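Local atomic coordinates of pyruvate kinase (Toxoplasma gondii, PDB entry 3GG8), a protein that catalyses the last step of glycolysis, transferring the phosphoryl group of phosphoenolpyruvate to ADP to give pyruvate and ATP. Residues I158-K168 and T179-I187. Numbering follows the deposited sequence.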
loop_
_atom_site.group_PDB
_atom_site.type_symbol
_atom_site.label_atom_id
_atom_site.label_comp_id
_atom_site.label_asym_id
_atom_site.label_seq_id
_atom_site.Cartn_x
_atom_site.Cartn_y
_atom_site.Cartn_z
ATOM N N ILE C 158 -38.987 13.711 27.104
ATOM C CA ILE C 158 -38.879 12.784 28.235
ATOM C C ILE C 158 -39.543 11.453 27.893
ATOM O O ILE C 158 -40.713 11.425 27.481
ATOM C CB ILE C 158 -39.530 13.331 29.538
ATOM C CG1 ILE C 158 -38.906 14.648 29.980
ATOM C CG2 ILE C 158 -39.425 12.305 30.669
ATOM C CD1 ILE C 158 -39.721 15.333 31.076
ATOM N N LEU C 159 -38.795 10.365 28.074
ATOM C CA LEU C 159 -39.298 8.999 27.879
ATOM C C LEU C 159 -39.701 8.339 29.199
ATOM O O LEU C 159 -39.006 8.480 30.222
ATOM C CB LEU C 159 -38.261 8.136 27.152
ATOM C CG LEU C 159 -38.405 7.922 25.642
ATOM C CD1 LEU C 159 -38.478 9.226 24.893
ATOM C CD2 LEU C 159 -37.255 7.093 25.122
ATOM N N ILE C 160 -40.822 7.621 29.166
ATOM C CA ILE C 160 -41.416 7.002 30.356
ATOM C C ILE C 160 -41.742 5.535 30.092
ATOM O O ILE C 160 -42.276 5.202 29.031
ATOM C CB ILE C 160 -42.695 7.749 30.801
ATOM C CG1 ILE C 160 -42.367 9.204 31.135
ATOM C CG2 ILE C 160 -43.343 7.054 31.999
ATOM C CD1 ILE C 160 -43.569 10.126 31.132
ATOM N N ALA C 161 -41.411 4.669 31.052
ATOM C CA ALA C 161 -41.711 3.221 30.975
ATOM C C ALA C 161 -41.027 2.507 29.803
ATOM O O ALA C 161 -41.689 2.066 28.855
ATOM C CB ALA C 161 -43.229 2.971 30.949
ATOM N N ASP C 162 -39.702 2.377 29.903
ATOM C CA ASP C 162 -38.868 1.838 28.825
ATOM C C ASP C 162 -39.212 2.432 27.449
ATOM O O ASP C 162 -39.245 1.720 26.438
ATOM C CB ASP C 162 -38.922 0.296 28.803
ATOM C CG ASP C 162 -38.432 -0.326 30.112
ATOM O OD1 ASP C 162 -38.925 -1.411 30.483
ATOM O OD2 ASP C 162 -37.573 0.280 30.787
ATOM N N GLY C 163 -39.445 3.742 27.423
ATOM C CA GLY C 163 -39.749 4.461 26.191
ATOM C C GLY C 163 -41.122 4.152 25.645
ATOM O O GLY C 163 -41.372 4.382 24.469
ATOM N N SER C 164 -41.991 3.610 26.504
ATOM C CA SER C 164 -43.401 3.354 26.212
ATOM C C SER C 164 -44.081 4.619 25.737
ATOM O O SER C 164 -44.698 4.657 24.670
ATOM C CB SER C 164 -44.124 2.951 27.498
ATOM O OG SER C 164 -44.424 1.589 27.542
ATOM N N LEU C 165 -43.988 5.641 26.590
ATOM C CA LEU C 165 -44.625 6.925 26.374
ATOM C C LEU C 165 -43.531 7.951 26.187
ATOM O O LEU C 165 -42.522 7.942 26.912
ATOM C CB LEU C 165 -45.504 7.292 27.573
ATOM C CG LEU C 165 -46.107 8.695 27.678
ATOM C CD1 LEU C 165 -47.175 8.985 26.611
ATOM C CD2 LEU C 165 -46.681 8.871 29.061
ATOM N N SER C 166 -43.739 8.811 25.194
ATOM C CA SER C 166 -42.848 9.908 24.902
ATOM C C SER C 166 -43.603 11.227 25.029
ATOM O O SER C 166 -44.637 11.424 24.377
ATOM C CB SER C 166 -42.266 9.756 23.505
ATOM O OG SER C 166 -41.493 10.887 23.169
ATOM N N VAL C 167 -43.099 12.109 25.889
ATOM C CA VAL C 167 -43.667 13.445 26.036
ATOM C C VAL C 167 -42.647 14.521 25.626
ATOM O O VAL C 167 -41.440 14.371 25.865
ATOM C CB VAL C 167 -44.240 13.710 27.467
ATOM C CG1 VAL C 167 -45.344 12.700 27.819
ATOM C CG2 VAL C 167 -43.140 13.681 28.527
ATOM N N LYS C 168 -43.136 15.582 24.979
ATOM C CA LYS C 168 -42.316 16.763 24.685
ATOM C C LYS C 168 -42.593 17.813 25.759
ATOM O O LYS C 168 -43.756 18.075 26.084
ATOM C CB LYS C 168 -42.644 17.333 23.293
ATOM C CG LYS C 168 -41.502 18.129 22.629
ATOM C CD LYS C 168 -42.008 19.343 21.833
ATOM C CE LYS C 168 -42.353 19.025 20.366
ATOM N NZ LYS C 168 -41.142 18.786 19.502
ATOM N N THR C 179 -46.011 18.806 30.043
ATOM C CA THR C 179 -45.554 18.055 28.890
ATOM C C THR C 179 -46.730 17.724 27.983
ATOM O O THR C 179 -47.887 17.940 28.347
ATOM C CB THR C 179 -44.797 16.764 29.285
ATOM O OG1 THR C 179 -45.715 15.790 29.796
ATOM C CG2 THR C 179 -43.721 17.040 30.321
ATOM N N GLN C 180 -46.421 17.205 26.802
ATOM C CA GLN C 180 -47.444 16.834 25.856
ATOM C C GLN C 180 -47.123 15.465 25.254
ATOM O O GLN C 180 -46.039 15.265 24.705
ATOM C CB GLN C 180 -47.505 17.906 24.782
ATOM C CG GLN C 180 -48.778 17.950 23.996
ATOM C CD GLN C 180 -48.580 18.727 22.718
ATOM O OE1 GLN C 180 -49.039 19.862 22.587
ATOM N NE2 GLN C 180 -47.849 18.131 21.776
ATOM N N ALA C 181 -48.057 14.524 25.371
ATOM C CA ALA C 181 -47.844 13.159 24.886
ATOM C C ALA C 181 -47.620 13.113 23.371
ATOM O O ALA C 181 -48.394 13.679 22.613
ATOM C CB ALA C 181 -49.006 12.271 25.286
ATOM N N GLN C 182 -46.542 12.454 22.942
ATOM C CA GLN C 182 -46.219 12.350 21.513
ATOM C C GLN C 182 -46.918 11.148 20.872
ATOM O O GLN C 182 -47.119 11.106 19.654
ATOM C CB GLN C 182 -44.702 12.320 21.257
ATOM C CG GLN C 182 -43.952 13.612 21.612
ATOM C CD GLN C 182 -44.579 14.864 20.994
ATOM O OE1 GLN C 182 -44.491 15.101 19.781
ATOM N NE2 GLN C 182 -45.218 15.675 21.837
ATOM N N ASN C 183 -47.283 10.182 21.714
ATOM C CA ASN C 183 -48.047 9.007 21.303
ATOM C C ASN C 183 -49.086 8.625 22.364
ATOM O O ASN C 183 -49.053 9.138 23.491
ATOM C CB ASN C 183 -47.105 7.832 21.009
ATOM C CG ASN C 183 -46.326 7.378 22.234
ATOM O OD1 ASN C 183 -46.359 6.203 22.604
ATOM N ND2 ASN C 183 -45.617 8.308 22.870
ATOM N N THR C 184 -50.014 7.746 21.985
ATOM C CA THR C 184 -50.972 7.138 22.915
ATOM C C THR C 184 -50.346 5.908 23.601
ATOM O O THR C 184 -49.832 5.010 22.935
ATOM C CB THR C 184 -52.274 6.743 22.182
ATOM O OG1 THR C 184 -52.817 7.901 21.533
ATOM C CG2 THR C 184 -53.312 6.160 23.156
ATOM N N ALA C 185 -50.370 5.887 24.931
ATOM C CA ALA C 185 -49.815 4.757 25.688
ATOM C C ALA C 185 -50.469 4.558 27.062
ATOM O O ALA C 185 -51.140 5.449 27.590
ATOM C CB ALA C 185 -48.297 4.888 25.821
ATOM N N THR C 186 -50.274 3.368 27.619
ATOM C CA THR C 186 -50.782 3.013 28.934
ATOM C C THR C 186 -49.592 2.800 29.850
ATOM O O THR C 186 -48.738 1.948 29.585
ATOM C CB THR C 186 -51.640 1.731 28.871
ATOM O OG1 THR C 186 -52.859 2.017 28.179
ATOM C CG2 THR C 186 -51.973 1.213 30.270
ATOM N N ILE C 187 -49.522 3.576 30.924
ATOM C CA ILE C 187 -48.403 3.423 31.856
ATOM C C ILE C 187 -48.867 3.009 33.255
ATOM O O ILE C 187 -49.915 3.450 33.731
ATOM C CB ILE C 187 -47.468 4.690 31.901
ATOM C CG1 ILE C 187 -48.273 5.961 32.210
ATOM C CG2 ILE C 187 -46.692 4.834 30.579
ATOM C CD1 ILE C 187 -47.438 7.123 32.719
#
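K168 and Q180 face each other as an antiparallel hydrogen-bonded pair, each giving its N-H to the other's carbonyl: K168 N to Q180 O and Q180 N to K168 O, both 2.9 Å. Q180 O takes a second bond, from the side-chain amide of Q182 (NE2, 3.0 Å), and its two donors come from opposite faces of the carbonyl plane. That bond holds the Q182 amide against K168, with NE2 3.4 Å from K168 CB; a bend at chi2 (-51°) folds the chain back there. Q182 also closes the strand pairing through its backbone, N to S166 O, a fairly straight bond at 163°. T179 OG1 sits 3.5 Å from V167 CB, its polar need met by L126 O.

Past Q182 the chain leaves this pairing. L165 spans the change, its CD1 4.0 Å from A181 CB on the paired strand, its CB meeting A185 CB and I187 CG2 beyond it. I187 reaches on to A161, in the type I' turn A161-S164, whose hairpin carries a classic beta bulge where S164 and L165 both face I160. R324 of the second subunit packs on S166 and N183.

Strands 165-172 and 176-181 form a beta hairpin in the small B domain, inserted into the eight-stranded barrel and, as in other pyruvate kinases, probably closing over the active site. Strands 157-160 and 125-129 flank the hairpin; 185-187 instead pairs with 118-120, where L120 touches both L165 and I187.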